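Local coordinates for protein cytosine deaminase (Klebsiella pneumoniae, PDB 4R85) that probably deaminates 5-methylcytosine and cytosine hydrolytically, as an iron-containing member of the amidohydrolase family with a TIM-barrel fold, at residues G74-G79 / I178-N183; R82-K87 / P150-E155. All coordinates share one frame; numbering follows the deposited sequence.

Contact 1. Residues G74-G79 / I178-N183; sequences GTLFEG and IPHYEN. With 17E (5-methylcytosine), chain G.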
# COMPACT_ATOMS: atom_id res chain seq x y z
N GLY A 74 12.38 -10.62 -10.27
CA GLY A 74 12.07 -9.71 -9.18
C GLY A 74 12.95 -9.91 -7.96
O GLY A 74 12.49 -9.79 -6.81
N THR A 75 14.23 -10.23 -8.20
CA THR A 75 15.19 -10.45 -7.12
C THR A 75 16.24 -9.35 -7.04
O THR A 75 16.49 -8.63 -8.02
CB THR A 75 15.92 -11.80 -7.23
OG1 THR A 75 16.70 -11.84 -8.43
CG2 THR A 75 14.93 -12.96 -7.24
N LEU A 76 16.82 -9.21 -5.85
CA LEU A 76 17.93 -8.30 -5.63
C LEU A 76 19.05 -8.60 -6.63
O LEU A 76 19.62 -7.70 -7.24
CB LEU A 76 18.47 -8.46 -4.21
CG LEU A 76 19.76 -7.70 -3.90
CD1 LEU A 76 19.51 -6.19 -4.02
CD2 LEU A 76 20.30 -8.06 -2.51
N PHE A 77 19.36 -9.88 -6.78
CA PHE A 77 20.53 -10.28 -7.57
C PHE A 77 20.38 -10.05 -9.06
O PHE A 77 21.31 -9.57 -9.70
CB PHE A 77 20.94 -11.72 -7.26
CG PHE A 77 21.08 -11.99 -5.79
CD1 PHE A 77 20.27 -12.92 -5.15
CD2 PHE A 77 22.00 -11.27 -5.03
CE1 PHE A 77 20.39 -13.14 -3.78
CE2 PHE A 77 22.12 -11.49 -3.67
CZ PHE A 77 21.31 -12.43 -3.04
N GLU A 78 19.22 -10.38 -9.62
CA GLU A 78 18.98 -10.04 -11.02
C GLU A 78 18.98 -8.52 -11.18
O GLU A 78 19.46 -7.99 -12.17
CB GLU A 78 17.69 -10.65 -11.57
CG GLU A 78 17.49 -10.31 -13.06
CD GLU A 78 16.33 -11.02 -13.72
OE1 GLU A 78 16.03 -10.66 -14.88
OE2 GLU A 78 15.73 -11.94 -13.12
N GLY A 79 18.47 -7.81 -10.17
CA GLY A 79 18.47 -6.36 -10.21
C GLY A 79 19.87 -5.80 -10.40
O GLY A 79 20.09 -4.89 -11.20
N ILE A 178 28.00 -2.87 1.58
CA ILE A 178 27.08 -3.96 1.24
C ILE A 178 27.68 -5.32 1.67
O ILE A 178 27.87 -6.23 0.86
CB ILE A 178 26.69 -3.90 -0.28
CG1 ILE A 178 25.46 -4.78 -0.57
CG2 ILE A 178 27.90 -4.19 -1.20
CD1 ILE A 178 25.02 -4.76 -2.03
N PRO A 179 27.98 -5.46 2.98
CA PRO A 179 28.74 -6.60 3.49
C PRO A 179 28.12 -7.95 3.16
O PRO A 179 28.87 -8.90 2.93
CB PRO A 179 28.76 -6.38 5.02
CG PRO A 179 27.64 -5.42 5.28
CD PRO A 179 27.62 -4.53 4.07
N HIS A 180 26.79 -8.05 3.14
CA HIS A 180 26.14 -9.32 2.83
C HIS A 180 26.38 -9.76 1.38
O HIS A 180 26.20 -10.94 1.04
CB HIS A 180 24.63 -9.23 3.10
CG HIS A 180 23.93 -8.27 2.19
ND1 HIS A 180 23.93 -6.91 2.41
CD2 HIS A 180 23.23 -8.47 1.04
CE1 HIS A 180 23.26 -6.31 1.45
NE2 HIS A 180 22.83 -7.23 0.60
N TYR A 181 26.80 -8.83 0.52
CA TYR A 181 27.03 -9.17 -0.89
C TYR A 181 28.50 -9.48 -1.20
O TYR A 181 28.81 -9.98 -2.28
CB TYR A 181 26.52 -8.05 -1.81
CG TYR A 181 26.47 -8.39 -3.29
CD1 TYR A 181 27.25 -7.69 -4.21
CD2 TYR A 181 25.65 -9.41 -3.77
CE1 TYR A 181 27.22 -7.99 -5.56
CE2 TYR A 181 25.61 -9.72 -5.13
CZ TYR A 181 26.40 -9.00 -6.02
OH TYR A 181 26.39 -9.28 -7.37
N GLU A 182 29.40 -9.22 -0.25
CA GLU A 182 30.80 -9.58 -0.46
C GLU A 182 30.92 -11.10 -0.63
O GLU A 182 30.10 -11.87 -0.12
CB GLU A 182 31.69 -9.10 0.69
CG GLU A 182 31.52 -7.60 1.02
CD GLU A 182 32.24 -6.69 0.05
OE1 GLU A 182 32.06 -5.45 0.17
OE2 GLU A 182 32.99 -7.19 -0.83
N ASN A 183 31.95 -11.53 -1.36
CA ASN A 183 32.05 -12.90 -1.84
C ASN A 183 32.19 -13.96 -0.74
O ASN A 183 31.79 -15.11 -0.93
CB ASN A 183 33.20 -13.04 -2.85
CG ASN A 183 32.89 -12.37 -4.19
OD1 ASN A 183 31.74 -12.04 -4.49
ND2 ASN A 183 33.93 -12.18 -5.00
N1 17E G . 20.91 -2.12 -4.79
C2 17E G . 20.81 -2.88 -3.70
O2 17E G . 21.89 -3.64 -3.31
N3 17E G . 19.69 -2.93 -2.98
C4 17E G . 18.62 -2.20 -3.34
N4 17E G . 17.42 -2.26 -2.56
C5 17E G . 18.68 -1.39 -4.47
C6 17E G . 19.87 -1.36 -5.19
CM5 17E G . 17.49 -0.57 -4.88
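Leu76 and Phe77 meet His180 and Tyr181 in a thin van der Waals contact at the mouth of the amidohydrolase TIM barrel, where the start of helix 76-87 faces the loop that follows strand 174-175. No hydrogen bond crosses, and only 130 Å² is buried in all. Leu76 and Ile178 also line the 5-methylcytosine pocket. Leu76 divides its two methyls between loop and ligand. With CG anti to the backbone N (chi1 172°), the side chain reaches across toward the loop; CD2 meets the edge of the imidazole, near its plane, 4.1 Å from His180 NE2, while CD1 stands above the plane of the base, just outside the rim at N3 and C2, 3.4 Å from ligand N3. On the loop side Ile178 sends its extended branch to the same base, CD1 arriving near the ring plane 3.6 Å from the ligand O2. His180 is anchored beyond the contact through its ND1, and its side chain also rests on Glu212, another residue of the pocket. The helix start itself is fixed by Thr75 as N-cap, its OG1 accepting from Glu78 N. Separately, Leu76 O accepts from Trp314 NE1, tying the helix to a further pocket residue. Farther out, Phe77 and Tyr181 lie alongside each other, pointing opposite ways, and the closest pair of carbons there, Phe77 CD2 and Tyr181 CE2, is 3.9 Å apart, the tyrosine atom lying at the edge of the phenylalanine ring.

Contact 2. Residues R82-K87 / P150-E155; sequences RWSQRK and PQEGIE. With 17E (5-methylcytosine), chain G.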
# COMPACT_ATOMS: atom_id res chain seq x y z
N ARG A 82 21.06 -6.41 -13.93
CA ARG A 82 20.45 -5.49 -14.89
C ARG A 82 21.06 -4.10 -14.77
O ARG A 82 21.27 -3.41 -15.78
CB ARG A 82 18.94 -5.40 -14.68
CG ARG A 82 18.20 -6.71 -14.91
CD ARG A 82 18.16 -7.11 -16.39
NE ARG A 82 17.73 -8.50 -16.50
CZ ARG A 82 18.49 -9.50 -16.94
NH1 ARG A 82 18.00 -10.73 -16.97
NH2 ARG A 82 19.73 -9.27 -17.37
N TRP A 83 21.34 -3.69 -13.54
CA TRP A 83 21.95 -2.39 -13.28
C TRP A 83 23.34 -2.35 -13.89
O TRP A 83 23.75 -1.34 -14.46
CB TRP A 83 22.01 -2.11 -11.77
CG TRP A 83 22.77 -0.86 -11.43
CD1 TRP A 83 23.85 -0.76 -10.61
CD2 TRP A 83 22.49 0.47 -11.90
NE1 TRP A 83 24.27 0.55 -10.54
CE2 TRP A 83 23.45 1.33 -11.32
CE3 TRP A 83 21.53 1.02 -12.77
CZ2 TRP A 83 23.47 2.70 -11.57
CZ3 TRP A 83 21.55 2.39 -13.01
CH2 TRP A 83 22.52 3.21 -12.41
N SER A 84 24.07 -3.45 -13.75
CA SER A 84 25.39 -3.56 -14.37
C SER A 84 25.33 -3.35 -15.90
O SER A 84 26.18 -2.68 -16.47
CB SER A 84 26.02 -4.91 -14.03
OG SER A 84 27.33 -5.00 -14.56
N GLN A 85 24.31 -3.90 -16.55
CA GLN A 85 24.10 -3.65 -17.97
C GLN A 85 23.82 -2.18 -18.27
O GLN A 85 24.30 -1.63 -19.27
CB GLN A 85 22.91 -4.46 -18.48
CG GLN A 85 23.10 -5.95 -18.46
CD GLN A 85 21.86 -6.67 -18.94
OE1 GLN A 85 20.85 -6.69 -18.25
NE2 GLN A 85 21.93 -7.24 -20.14
N ARG A 86 23.00 -1.56 -17.41
CA ARG A 86 22.59 -0.18 -17.60
C ARG A 86 23.76 0.77 -17.40
O ARG A 86 23.83 1.83 -18.03
CB ARG A 86 21.45 0.17 -16.64
CG ARG A 86 20.89 1.60 -16.79
CD ARG A 86 20.53 1.90 -18.25
NE ARG A 86 19.82 3.17 -18.37
CZ ARG A 86 20.41 4.36 -18.47
NH1 ARG A 86 19.68 5.46 -18.57
NH2 ARG A 86 21.74 4.45 -18.47
N LYS A 87 24.69 0.39 -16.52
CA LYS A 87 25.84 1.24 -16.21
C LYS A 87 26.72 1.53 -17.42
O LYS A 87 27.42 2.54 -17.44
CB LYS A 87 26.69 0.63 -15.09
CG LYS A 87 26.18 0.96 -13.72
CD LYS A 87 26.50 -0.16 -12.75
CE LYS A 87 27.92 -0.11 -12.25
NZ LYS A 87 28.14 -1.13 -11.18
N PRO A 150 28.95 1.07 -2.61
CA PRO A 150 29.71 0.17 -3.48
C PRO A 150 28.85 -1.03 -3.88
O PRO A 150 29.00 -2.11 -3.30
CB PRO A 150 30.86 -0.27 -2.58
CG PRO A 150 30.24 -0.27 -1.18
CD PRO A 150 29.19 0.83 -1.18
N GLN A 151 27.97 -0.84 -4.85
CA GLN A 151 27.00 -1.87 -5.24
C GLN A 151 27.59 -3.26 -5.45
O GLN A 151 27.02 -4.27 -5.04
CB GLN A 151 26.28 -1.45 -6.52
CG GLN A 151 25.34 -2.50 -7.08
CD GLN A 151 24.11 -2.67 -6.20
OE1 GLN A 151 23.11 -1.97 -6.38
NE2 GLN A 151 24.18 -3.59 -5.24
N GLU A 152 28.74 -3.33 -6.11
CA GLU A 152 29.29 -4.64 -6.42
C GLU A 152 30.35 -5.10 -5.42
O GLU A 152 31.09 -6.06 -5.66
CB GLU A 152 29.77 -4.69 -7.88
CG GLU A 152 28.58 -4.48 -8.82
CD GLU A 152 28.91 -4.70 -10.28
OE1 GLU A 152 28.45 -3.89 -11.11
OE2 GLU A 152 29.62 -5.68 -10.58
N GLY A 153 30.39 -4.43 -4.28
CA GLY A 153 31.28 -4.83 -3.20
C GLY A 153 32.53 -3.99 -3.10
O GLY A 153 33.05 -3.49 -4.10
N ILE A 154 33.01 -3.82 -1.88
CA ILE A 154 34.28 -3.17 -1.62
C ILE A 154 35.45 -4.12 -1.88
O ILE A 154 36.42 -3.78 -2.56
CB ILE A 154 34.34 -2.67 -0.15
CG1 ILE A 154 33.27 -1.60 0.07
CG2 ILE A 154 35.73 -2.14 0.19
CD1 ILE A 154 33.17 -1.11 1.50
N GLU A 155 35.36 -5.33 -1.32
CA GLU A 155 36.47 -6.27 -1.38
C GLU A 155 36.36 -7.15 -2.62
O GLU A 155 37.31 -7.84 -2.98
CB GLU A 155 36.48 -7.18 -0.14
CG GLU A 155 36.26 -6.47 1.20
CD GLU A 155 37.48 -5.67 1.66
OE1 GLU A 155 37.65 -5.51 2.88
OE2 GLU A 155 38.27 -5.20 0.81
N1 17E G . 20.91 -2.12 -4.79
C2 17E G . 20.81 -2.88 -3.70
O2 17E G . 21.89 -3.64 -3.31
N3 17E G . 19.69 -2.93 -2.98
C4 17E G . 18.62 -2.20 -3.34
N4 17E G . 17.42 -2.26 -2.56
C5 17E G . 18.68 -1.39 -4.47
C6 17E G . 19.87 -1.36 -5.19
CM5 17E G . 17.49 -0.57 -4.88
O HOH W 1 29.59 -4.18 -13.39
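Lys87 of helix 76-87 reaches Glu152 in the loop after strand 143-149 by a salt bridge. From CB its chain runs to CG, which lies 3.6 Å above the plane of the Trp83 indole, toward the rim; the chain then bends at chi2 and chi3 through CD, CE comes 4.0 Å from Glu152 OE1, and NZ closes to 2.8 Å from the same Glu152 OE1. The ammonium comes to the anti side of that oxygen, 28° out of the carboxylate plane. NZ also has a second salt bridge to Asp119 and a bond to Thr121 O, while Trp83 NE1 binds the same Asp119. Glu152 OE1 accepts in addition from a water at 2.6 Å, which is itself hydrogen-bonded to Ser84 OG. One residue earlier in the type I turn from Pro150 to Gly153, Gln151 lays its CG 4.2 Å from Trp83 CD1. Its amide pairs with 5-methylcytosine: ligand N1 donates to Gln151 OE1 at 2.7 Å (172° at the hydrogen), and Gln151 NE2 donates to ligand O2 at 3.0 Å. This two-bond match reads the N1-H and O2 edge of the base, and the lysine between two carboxylates would probably stay protonated.

Both contacts use helix 76-87, contact 1 at its first turn and contact 2 farther along it, and their centres lie about 9 Å apart. Both line the same 5-methylcytosine: contact 1 gives Leu76 above the plane of the base and Ile178 beside O2, contact 2 the amide of Gln151 at the N1/O2 edge. Asp308 and Glu212 add further hydrogen bonds to the ligand, and the Leu76 and Gln151 side chains each lie about 7 Å from the iron. The two loops are also tied directly: Glu182 OE1 probably accepts from Ile154 N at 2.8 Å and Glu182 OE2 from Glu155 N at 3.1 Å, while Ile178 CG2 packs 3.2 Å from Pro150 O.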